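Local coordinates for GH59 galactosidase (Clostridium cellulolyticum, PDB 2V4V), which carries a xylose-binding family 6 carbohydrate-binding module, while the whole enzyme probably hydrolyses beta-1,4-glucosidic linkages in cellulose and related beta-glucans, at residues E10-Q15 with D37-N42; S16-E21 with E28-V33; I66-D71 with H106-V111. All coordinates share one frame; numbering follows the deposited sequence.

Overall arrangement
The module is a beta sandwich of antiparallel strands, and contacts 1 and 3 lie in its five-stranded sheet. Strand 38-48 of contact 1 neighbours strand 105-113 of contact 3, and the two centres are about 9 Å apart. Contact 2 is the hairpin of strands 19-22 and 28-31, which falls in sequence between the two segments of contact 1 and sits about 10 Å from it, centre to centre. Contacts 1 and 2 both supply the sodium site, through E10 and E28. Contact 3 comes later in the chain, about 16 Å from contact 2, centre to centre, and the two do not touch; the sugar is held by the hairpin of contact 2.

Contact 1 of 3, residues E10-Q15 with D37-N42; sequences ESYSNQ and DYTVYN. With NA (sodium ion), chain C.
Opposite V40 the edge strand carries two residues, S13 and N14, in place of one, a classic beta bulge where strand 14-16 runs antiparallel to strand 38-48 at the edge of the five-stranded sheet of the beta sandwich. Three hydrogen bonds fasten it. V40 O accepts from S13 N at 2.7 Å, and V40 N donates to N14 O at 2.8 Å. The third uses a side chain: S13 OG, anti to its carbonyl carbon (chi1 -52°), takes the N-H of N42 at 3.0 Å.

Apolar contacts fill in around these bonds. The CE2 corner of the Y41 ring reaches the backbone of Y12, 3.5 Å from Y12 CA, and also meets Y12 CB. T39 CG2 fits against two neighbours, Q15 CB and Y12 CD2, and the Y12 and T39 side chains cross at about a right angle. On the other side of the sheet, N14 CB and V40 CG2 lie alongside each other, 3.8 Å apart.

Polar ends close the arrangement. T39 OG1 donates to Y41 OH, which is also bonded to A9 O. Before the bulge, E10 turns away to the sodium site shared with E8, E28 and N123: its OE1 binds the sodium ion at 2.6 Å, while OE2 accepts a hydrogen bond from a sodium-bound water.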
loop_
_atom_site.group_PDB
_atom_site.type_symbol
_atom_site.label_atom_id
_atom_site.label_comp_id
_atom_site.label_asym_id
_atom_site.label_seq_id
_atom_site.Cartn_x
_atom_site.Cartn_y
_atom_site.Cartn_z
ATOM N N GLU A 10 3.333 1.032 8.580
ATOM C CA GLU A 10 3.597 2.160 9.516
ATOM C C GLU A 10 5.056 2.654 9.488
ATOM O O GLU A 10 5.413 3.643 10.182
ATOM C CB GLU A 10 3.251 1.783 10.968
ATOM C CG GLU A 10 4.161 0.750 11.582
ATOM C CD GLU A 10 3.835 -0.689 11.252
ATOM O OE1 GLU A 10 2.963 -0.973 10.385
ATOM O OE2 GLU A 10 4.468 -1.553 11.936
ATOM N N SER A 11 5.889 1.962 8.707
ATOM C CA SER A 11 7.322 2.293 8.587
ATOM C C SER A 11 7.575 3.356 7.498
ATOM O O SER A 11 8.728 3.551 7.065
ATOM C CB SER A 11 8.149 1.033 8.328
ATOM O OG SER A 11 8.086 0.644 6.972
ATOM N N TYR A 12 6.515 4.064 7.076
ATOM C CA TYR A 12 6.662 5.095 6.026
ATOM C C TYR A 12 7.680 6.171 6.394
ATOM O O TYR A 12 7.879 6.500 7.573
ATOM C CB TYR A 12 5.318 5.752 5.694
ATOM C CG TYR A 12 4.644 6.323 6.921
ATOM C CD1 TYR A 12 5.069 7.570 7.484
ATOM C CD2 TYR A 12 3.598 5.646 7.537
ATOM C CE1 TYR A 12 4.444 8.086 8.609
ATOM C CE2 TYR A 12 2.977 6.172 8.692
ATOM C CZ TYR A 12 3.392 7.371 9.195
ATOM O OH TYR A 12 2.760 7.865 10.317
ATOM N N SER A 13 8.314 6.705 5.356
ATOM C CA SER A 13 9.183 7.891 5.461
ATOM C C SER A 13 8.400 9.203 5.580
ATOM O O SER A 13 8.862 10.180 6.174
ATOM C CB SER A 13 10.105 7.965 4.219
ATOM O OG SER A 13 10.779 6.709 4.062
ATOM N N ASN A 14 7.215 9.206 4.965
ATOM C CA ASN A 14 6.357 10.385 4.873
ATOM C C ASN A 14 4.913 9.924 4.626
ATOM O O ASN A 14 4.705 8.840 4.072
ATOM C CB ASN A 14 6.846 11.274 3.711
ATOM C CG ASN A 14 6.007 12.529 3.519
ATOM O OD1 ASN A 14 5.813 12.982 2.389
ATOM N ND2 ASN A 14 5.499 13.091 4.621
ATOM N N GLN A 15 3.925 10.729 5.014
ATOM C CA GLN A 15 2.520 10.353 4.740
ATOM C C GLN A 15 1.685 11.609 4.576
ATOM O O GLN A 15 2.044 12.684 5.090
ATOM C CB GLN A 15 1.945 9.496 5.875
ATOM C CG GLN A 15 1.979 10.184 7.234
ATOM C CD GLN A 15 0.742 11.012 7.526
ATOM O OE1 GLN A 15 -0.273 10.923 6.842
ATOM N NE2 GLN A 15 0.827 11.830 8.584
ATOM N N ASP A 37 -5.311 10.224 0.019
ATOM C CA ASP A 37 -4.275 10.057 1.051
ATOM C C ASP A 37 -3.146 9.208 0.475
ATOM O O ASP A 37 -3.345 8.531 -0.525
ATOM C CB ASP A 37 -4.873 9.367 2.291
ATOM C CG ASP A 37 -5.870 10.257 3.073
ATOM O OD1 ASP A 37 -5.926 11.520 2.840
ATOM O OD2 ASP A 37 -6.580 9.629 3.919
ATOM N N TYR A 38 -1.959 9.257 1.087
ATOM C CA TYR A 38 -0.890 8.364 0.634
ATOM C C TYR A 38 0.171 8.150 1.703
ATOM O O TYR A 38 0.244 8.895 2.680
ATOM C CB TYR A 38 -0.258 8.886 -0.666
ATOM C CG TYR A 38 0.419 10.234 -0.538
ATOM C CD1 TYR A 38 1.716 10.363 -0.025
ATOM C CD2 TYR A 38 -0.239 11.377 -0.975
ATOM C CE1 TYR A 38 2.333 11.631 0.060
ATOM C CE2 TYR A 38 0.382 12.646 -0.909
ATOM C CZ TYR A 38 1.653 12.757 -0.393
ATOM O OH TYR A 38 2.200 14.049 -0.351
ATOM N N THR A 39 0.975 7.107 1.517
ATOM C CA THR A 39 2.161 6.930 2.330
ATOM C C THR A 39 3.335 6.780 1.372
ATOM O O THR A 39 3.151 6.383 0.205
ATOM C CB THR A 39 2.093 5.674 3.275
ATOM O OG1 THR A 39 1.712 4.516 2.529
ATOM C CG2 THR A 39 1.105 5.893 4.420
ATOM N N VAL A 40 4.533 7.035 1.898
ATOM C CA VAL A 40 5.760 7.030 1.076
ATOM C C VAL A 40 6.837 6.168 1.770
ATOM O O VAL A 40 7.020 6.293 2.988
ATOM C CB VAL A 40 6.365 8.450 0.949
ATOM C CG1 VAL A 40 7.507 8.415 -0.133
ATOM C CG2 VAL A 40 5.305 9.528 0.699
ATOM N N TYR A 41 7.536 5.330 1.004
ATOM C CA TYR A 41 8.596 4.496 1.510
ATOM C C TYR A 41 9.877 4.786 0.689
ATOM O O TYR A 41 9.912 4.484 -0.431
ATOM C CB TYR A 41 8.154 2.995 1.432
ATOM C CG TYR A 41 6.810 2.818 2.102
ATOM C CD1 TYR A 41 5.641 3.094 1.440
ATOM C CD2 TYR A 41 6.732 2.485 3.420
ATOM C CE1 TYR A 41 4.446 3.025 2.073
ATOM C CE2 TYR A 41 5.548 2.370 4.050
ATOM C CZ TYR A 41 4.393 2.683 3.406
ATOM O OH TYR A 41 3.195 2.610 4.065
ATOM N N ASN A 42 10.863 5.442 1.321
ATOM C CA ASN A 42 12.012 5.909 0.565
ATOM C C ASN A 42 12.988 4.794 0.229
ATOM O O ASN A 42 13.174 3.833 0.993
ATOM C CB ASN A 42 12.781 6.989 1.334
ATOM C CG ASN A 42 12.011 8.300 1.449
ATOM O OD1 ASN A 42 10.924 8.457 0.910
ATOM N ND2 ASN A 42 12.586 9.253 2.186
HETATM NA NA NA C . 1.858 -3.269 10.139
HETATM O O HOH W 1 3.094 -3.757 12.228
#

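Contact 2 of 3, residues S16-E21 with E28-V33. With NA (sodium ion), chain C; XYP (beta-D-xylopyranose), chain B.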
loop_
_atom_site.group_PDB
_atom_site.type_symbol
_atom_site.label_atom_id
_atom_site.label_comp_id
_atom_site.label_asym_id
_atom_site.label_seq_id
_atom_site.Cartn_x
_atom_site.Cartn_y
_atom_site.Cartn_z
ATOM N N SER A 16 0.559 11.453 3.886
ATOM C CA SER A 16 -0.416 12.513 3.850
ATOM C C SER A 16 -1.793 11.971 4.184
ATOM O O SER A 16 -2.318 11.095 3.446
ATOM C CB SER A 16 -0.439 13.143 2.465
ATOM O OG SER A 16 -1.516 14.060 2.337
ATOM N N GLY A 17 -2.342 12.472 5.300
ATOM C CA GLY A 17 -3.769 12.246 5.599
ATOM C C GLY A 17 -4.140 11.043 6.450
ATOM O O GLY A 17 -5.322 10.855 6.799
ATOM N N ILE A 18 -3.156 10.204 6.790
ATOM C CA ILE A 18 -3.479 8.943 7.477
ATOM C C ILE A 18 -3.087 8.962 8.966
ATOM O O ILE A 18 -2.417 9.925 9.445
ATOM C CB ILE A 18 -2.935 7.689 6.671
ATOM C CG1 ILE A 18 -1.407 7.677 6.560
ATOM C CG2 ILE A 18 -3.501 7.737 5.223
ATOM C CD1 ILE A 18 -0.627 7.392 7.882
ATOM N N GLN A 19 -3.467 7.901 9.685
ATOM C CA GLN A 19 -3.022 7.745 11.074
ATOM C C GLN A 19 -2.757 6.281 11.334
ATOM O O GLN A 19 -3.491 5.441 10.784
ATOM C CB GLN A 19 -4.078 8.232 12.058
ATOM C CG GLN A 19 -4.584 9.611 11.752
ATOM C CD GLN A 19 -5.798 9.971 12.586
ATOM O OE1 GLN A 19 -5.867 9.600 13.790
ATOM N NE2 GLN A 19 -6.771 10.684 11.966
ATOM N N THR A 20 -1.696 5.993 12.102
ATOM C CA THR A 20 -1.411 4.621 12.484
ATOM C C THR A 20 -2.212 4.264 13.734
ATOM O O THR A 20 -2.475 5.120 14.605
ATOM C CB THR A 20 0.086 4.426 12.817
ATOM O OG1 THR A 20 0.513 5.446 13.729
ATOM C CG2 THR A 20 0.884 4.523 11.498
ATOM N N GLU A 21 -2.550 2.979 13.834
ATOM C CA GLU A 21 -3.376 2.465 14.934
ATOM C C GLU A 21 -3.052 1.011 15.210
ATOM O O GLU A 21 -2.360 0.344 14.400
ATOM C CB GLU A 21 -4.859 2.632 14.649
ATOM C CG GLU A 21 -5.246 1.898 13.361
ATOM C CD GLU A 21 -6.732 1.962 13.026
ATOM O OE1 GLU A 21 -7.565 2.453 13.853
ATOM O OE2 GLU A 21 -7.047 1.465 11.922
ATOM N N GLU A 28 0.832 -2.640 13.878
ATOM C CA GLU A 28 0.022 -1.454 13.540
ATOM C C GLU A 28 -0.515 -1.546 12.136
ATOM O O GLU A 28 0.073 -2.242 11.291
ATOM C CB GLU A 28 0.852 -0.205 13.600
ATOM C CG GLU A 28 1.714 -0.126 14.869
ATOM C CD GLU A 28 2.406 1.202 14.986
ATOM O OE1 GLU A 28 3.658 1.128 15.182
ATOM O OE2 GLU A 28 1.718 2.267 14.883
ATOM N N ASP A 29 -1.626 -0.847 11.897
ATOM C CA ASP A 29 -2.050 -0.603 10.517
ATOM C C ASP A 29 -2.109 0.898 10.236
ATOM O O ASP A 29 -2.315 1.715 11.156
ATOM C CB ASP A 29 -3.410 -1.268 10.189
ATOM C CG ASP A 29 -4.542 -0.722 11.050
ATOM O OD1 ASP A 29 -4.784 -1.318 12.144
ATOM O OD2 ASP A 29 -5.166 0.319 10.614
ATOM N N VAL A 30 -1.954 1.228 8.950
ATOM C CA VAL A 30 -2.254 2.557 8.483
ATOM C C VAL A 30 -3.746 2.560 8.225
ATOM O O VAL A 30 -4.268 1.778 7.394
ATOM C CB VAL A 30 -1.473 2.871 7.194
ATOM C CG1 VAL A 30 -2.084 4.000 6.457
ATOM C CG2 VAL A 30 -0.021 3.186 7.564
ATOM N N GLY A 31 -4.431 3.423 8.980
ATOM C CA GLY A 31 -5.879 3.580 8.819
ATOM C C GLY A 31 -6.278 5.037 8.565
ATOM O O GLY A 31 -5.446 5.891 8.281
ATOM N N PHE A 32 -7.579 5.284 8.701
ATOM C CA PHE A 32 -8.163 6.593 8.394
ATOM C C PHE A 32 -7.791 7.033 6.980
ATOM O O PHE A 32 -7.375 8.170 6.754
ATOM C CB PHE A 32 -7.743 7.608 9.452
ATOM C CG PHE A 32 -8.015 7.103 10.871
ATOM C CD1 PHE A 32 -9.205 7.470 11.569
ATOM C CD2 PHE A 32 -7.138 6.245 11.499
ATOM C CE1 PHE A 32 -9.470 6.988 12.825
ATOM C CE2 PHE A 32 -7.420 5.785 12.774
ATOM C CZ PHE A 32 -8.583 6.170 13.433
ATOM N N VAL A 33 -7.973 6.088 6.024
ATOM C CA VAL A 33 -7.583 6.303 4.621
ATOM C C VAL A 33 -8.790 6.786 3.842
ATOM O O VAL A 33 -9.818 6.085 3.755
ATOM C CB VAL A 33 -7.109 4.978 4.034
ATOM C CG1 VAL A 33 -6.866 5.129 2.544
ATOM C CG2 VAL A 33 -5.843 4.484 4.783
HETATM NA NA NA C . 1.858 -3.269 10.139
HETATM O O1 XYP B . -13.023 4.269 13.179
HETATM C C1 XYP B . -11.979 4.239 12.218
HETATM C C2 XYP B . -11.253 2.920 12.432
HETATM C C3 XYP B . -10.136 2.774 11.414
HETATM C C4 XYP B . -10.660 3.054 10.007
HETATM C C5 XYP B . -11.462 4.363 9.980
HETATM O O2 XYP B . -10.621 2.860 13.705
HETATM O O3 XYP B . -9.563 1.478 11.478
HETATM O O4 XYP B . -9.604 3.171 9.082
HETATM O O5 XYP B . -12.492 4.307 10.941
HETATM O O HOH W 2 2.954 4.538 14.596
HETATM O O HOH W 1 3.094 -3.757 12.228
#
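E28 meets T20 across the hairpin, its OE2 3.4 Å from T20 CB, and a water bridges E28 OE2 and T20 OG1. The carbonyl oxygen of E28 binds the sodium ion, a site completed by E8, E10, N123 and water. D29 pairs with E21 through two backbone hydrogen bonds. D29 OD2 lies 2.6 Å from E21 OE2, and D29 OD1 takes the side-chain N-H of Q90. V30 turns to the opposite face of the hairpin, where its CG1 packs 3.7 Å from I18 CG1. G31 exchanges two backbone bonds with Q19. One face of the F32 ring then stacks against the Q19 amide, the two planes only 7° apart, while xylose occupies the opposite face. F32 N donates to xylose O4 at 3.0 Å. E21 CG lies between its backbone N and carbonyl carbon (chi1 59°), and from there the extended chain brings OE1 to xylose O2, which donates to it at 3.1 Å. V33 CG2 lies alongside I18 CG2. With W89, Y118 and N121 also lining the pocket, this aromatic platform beside a carboxylate is consistent with the loop-end sugar-binding cleft of family 6 carbohydrate-binding modules.

Contact 3 of 3, residues I66-D71 with H106-V111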
loop_
_atom_site.group_PDB
_atom_site.type_symbol
_atom_site.label_atom_id
_atom_site.label_comp_id
_atom_site.label_asym_id
_atom_site.label_seq_id
_atom_site.Cartn_x
_atom_site.Cartn_y
_atom_site.Cartn_z
ATOM N N ILE A 66 -5.042 0.828 -4.426
ATOM C CA ILE A 66 -3.725 1.341 -4.021
ATOM C C ILE A 66 -2.959 1.569 -5.304
ATOM O O ILE A 66 -2.603 0.624 -5.985
ATOM C CB ILE A 66 -2.932 0.339 -3.149
ATOM C CG1 ILE A 66 -3.745 -0.087 -1.908
ATOM C CG2 ILE A 66 -1.557 0.933 -2.788
ATOM C CD1 ILE A 66 -3.087 -1.181 -1.081
ATOM N N GLU A 67 -2.783 2.826 -5.668
ATOM C CA GLU A 67 -1.967 3.154 -6.826
ATOM C C GLU A 67 -0.522 3.149 -6.395
ATOM O O GLU A 67 -0.156 3.800 -5.399
ATOM C CB GLU A 67 -2.350 4.523 -7.393
ATOM C CG GLU A 67 -3.689 4.468 -8.145
ATOM C CD GLU A 67 -4.086 5.803 -8.803
ATOM O OE1 GLU A 67 -3.448 6.815 -8.523
ATOM O OE2 GLU A 67 -5.071 5.794 -9.581
ATOM N N ILE A 68 0.311 2.425 -7.135
ATOM C CA ILE A 68 1.707 2.322 -6.745
ATOM C C ILE A 68 2.491 3.228 -7.703
ATOM O O ILE A 68 2.620 2.888 -8.884
ATOM C CB ILE A 68 2.237 0.888 -6.921
ATOM C CG1 ILE A 68 1.405 -0.102 -6.097
ATOM C CG2 ILE A 68 3.694 0.776 -6.480
ATOM C CD1 ILE A 68 1.428 -1.521 -6.661
ATOM N N ARG A 69 3.021 4.348 -7.164
ATOM C CA ARG A 69 3.643 5.358 -7.996
ATOM C C ARG A 69 5.100 5.571 -7.552
ATOM O O ARG A 69 5.438 5.375 -6.387
ATOM C CB ARG A 69 2.874 6.681 -7.879
ATOM C CG ARG A 69 1.513 6.602 -8.620
ATOM C CD ARG A 69 0.691 7.885 -8.491
ATOM N NE ARG A 69 -0.602 7.722 -9.136
ATOM C CZ ARG A 69 -0.815 7.820 -10.454
ATOM N NH1 ARG A 69 0.190 8.104 -11.312
ATOM N NH2 ARG A 69 -2.065 7.646 -10.932
ATOM N N LEU A 70 5.976 5.905 -8.515
ATOM C CA LEU A 70 7.380 6.049 -8.173
ATOM C C LEU A 70 7.787 7.503 -8.099
ATOM O O LEU A 70 7.524 8.301 -8.998
ATOM C CB LEU A 70 8.248 5.335 -9.216
ATOM C CG LEU A 70 8.065 3.826 -9.317
ATOM C CD1 LEU A 70 8.993 3.237 -10.421
ATOM C CD2 LEU A 70 8.262 3.126 -7.977
ATOM N N ASP A 71 8.485 7.806 -7.014
ATOM C CA ASP A 71 9.233 9.040 -6.828
ATOM C C ASP A 71 8.454 10.340 -6.564
ATOM O O ASP A 71 9.005 11.286 -6.143
ATOM C CB ASP A 71 10.332 9.165 -7.890
ATOM C CG ASP A 71 11.321 7.979 -7.842
ATOM O OD1 ASP A 71 11.747 7.630 -6.758
ATOM O OD2 ASP A 71 11.622 7.512 -8.923
ATOM N N HIS A 106 13.914 3.503 -5.927
ATOM C CA HIS A 106 12.905 4.534 -6.058
ATOM C C HIS A 106 12.185 4.745 -4.747
ATOM O O HIS A 106 12.115 3.823 -3.941
ATOM C CB HIS A 106 11.894 4.080 -7.100
ATOM C CG HIS A 106 12.475 4.076 -8.480
ATOM N ND1 HIS A 106 12.976 2.945 -9.106
ATOM C CD2 HIS A 106 12.667 5.101 -9.335
ATOM C CE1 HIS A 106 13.439 3.287 -10.304
ATOM N NE2 HIS A 106 13.270 4.588 -10.462
ATOM N N ASP A 107 11.661 5.955 -4.548
ATOM C CA ASP A 107 10.761 6.135 -3.394
ATOM C C ASP A 107 9.373 5.660 -3.841
ATOM O O ASP A 107 8.883 6.049 -4.914
ATOM C CB ASP A 107 10.666 7.575 -2.945
ATOM C CG ASP A 107 12.032 8.181 -2.573
ATOM O OD1 ASP A 107 12.941 7.443 -2.133
ATOM O OD2 ASP A 107 12.147 9.412 -2.710
ATOM N N VAL A 108 8.733 4.834 -3.001
ATOM C CA VAL A 108 7.486 4.239 -3.422
ATOM C C VAL A 108 6.342 4.995 -2.737
ATOM O O VAL A 108 6.304 5.039 -1.495
ATOM C CB VAL A 108 7.425 2.734 -3.072
ATOM C CG1 VAL A 108 6.022 2.218 -3.220
ATOM C CG2 VAL A 108 8.361 1.926 -3.986
ATOM N N TYR A 109 5.414 5.534 -3.553
ATOM C CA TYR A 109 4.202 6.180 -3.027
ATOM C C TYR A 109 3.056 5.239 -3.207
ATOM O O TYR A 109 2.761 4.846 -4.343
ATOM C CB TYR A 109 3.894 7.475 -3.797
ATOM C CG TYR A 109 4.871 8.572 -3.452
ATOM C CD1 TYR A 109 4.466 9.708 -2.726
ATOM C CD2 TYR A 109 6.222 8.488 -3.858
ATOM C CE1 TYR A 109 5.375 10.737 -2.410
ATOM C CE2 TYR A 109 7.129 9.493 -3.543
ATOM C CZ TYR A 109 6.706 10.612 -2.815
ATOM O OH TYR A 109 7.641 11.602 -2.528
ATOM N N LEU A 110 2.403 4.886 -2.088
ATOM C CA LEU A 110 1.145 4.161 -2.163
ATOM C C LEU A 110 0.024 5.198 -2.005
ATOM O O LEU A 110 -0.136 5.791 -0.944
ATOM C CB LEU A 110 1.072 3.072 -1.098
ATOM C CG LEU A 110 2.223 2.052 -1.090
ATOM C CD1 LEU A 110 1.907 1.027 -0.027
ATOM C CD2 LEU A 110 2.362 1.385 -2.492
ATOM N N VAL A 111 -0.708 5.440 -3.102
ATOM C CA VAL A 111 -1.677 6.516 -3.196
ATOM C C VAL A 111 -3.063 5.880 -3.205
ATOM O O VAL A 111 -3.358 4.990 -4.008
ATOM C CB VAL A 111 -1.469 7.395 -4.452
ATOM C CG1 VAL A 111 -2.488 8.550 -4.465
ATOM C CG2 VAL A 111 -0.023 7.949 -4.480
HETATM O O HOH W 3 10.171 11.200 -3.379
#
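D71, D107 and Y109 together grip one water, tying the end of strand 64-70 to strand 105-113 in the five-stranded antiparallel sheet of the beta sandwich. The water accepts from Y109 OH at 2.7 Å, in the plane of that ring, and donates to D107 OD2 and to D71 O. D71 also closes the pairing with its own side chain: chi1 of -59° sets CG anti to the carbonyl carbon, and D71 OD1 takes the N-H of D107 at 2.8 Å, while D71 N donates to D107 O. The second oxygen of D107, OD1, accepts from N43 N in the adjoining strand, so both ends of that carboxylate are used. Further along, E67 with V111 and R69 with Y109 are hydrogen-bonded pairs, each exchanging two backbone bonds; R69 N to Y109 O is nearly straight at 174°.

Side chains divide between the two faces. On the inner one, the I68 and L110 side chains run alongside each other in the same direction, I68 CG1 4.0 Å from L110 CD2, and I66 CG2 packs on L110 CB. F53 and A55 of strand 52-59 come against this face, which therefore forms part of the core between the sheets. At its far end L70 CD1 sits over the centre of the H106 ring in a CH-pi contact, 4.1 Å from the ring centroid.

On the outer face, R69 CD brushes V111 CG2 as the extended side chain runs on to E67. There R69 forms a salt bridge with E67, NE (3.0 Å) and NH2 (2.9 Å) both donating to E67 OE1, from the same face of the carboxylate. K113 is a further salt-bridge partner of that oxygen, which probably favours a charged carboxylate, and R69 NH1 donates to G75 O.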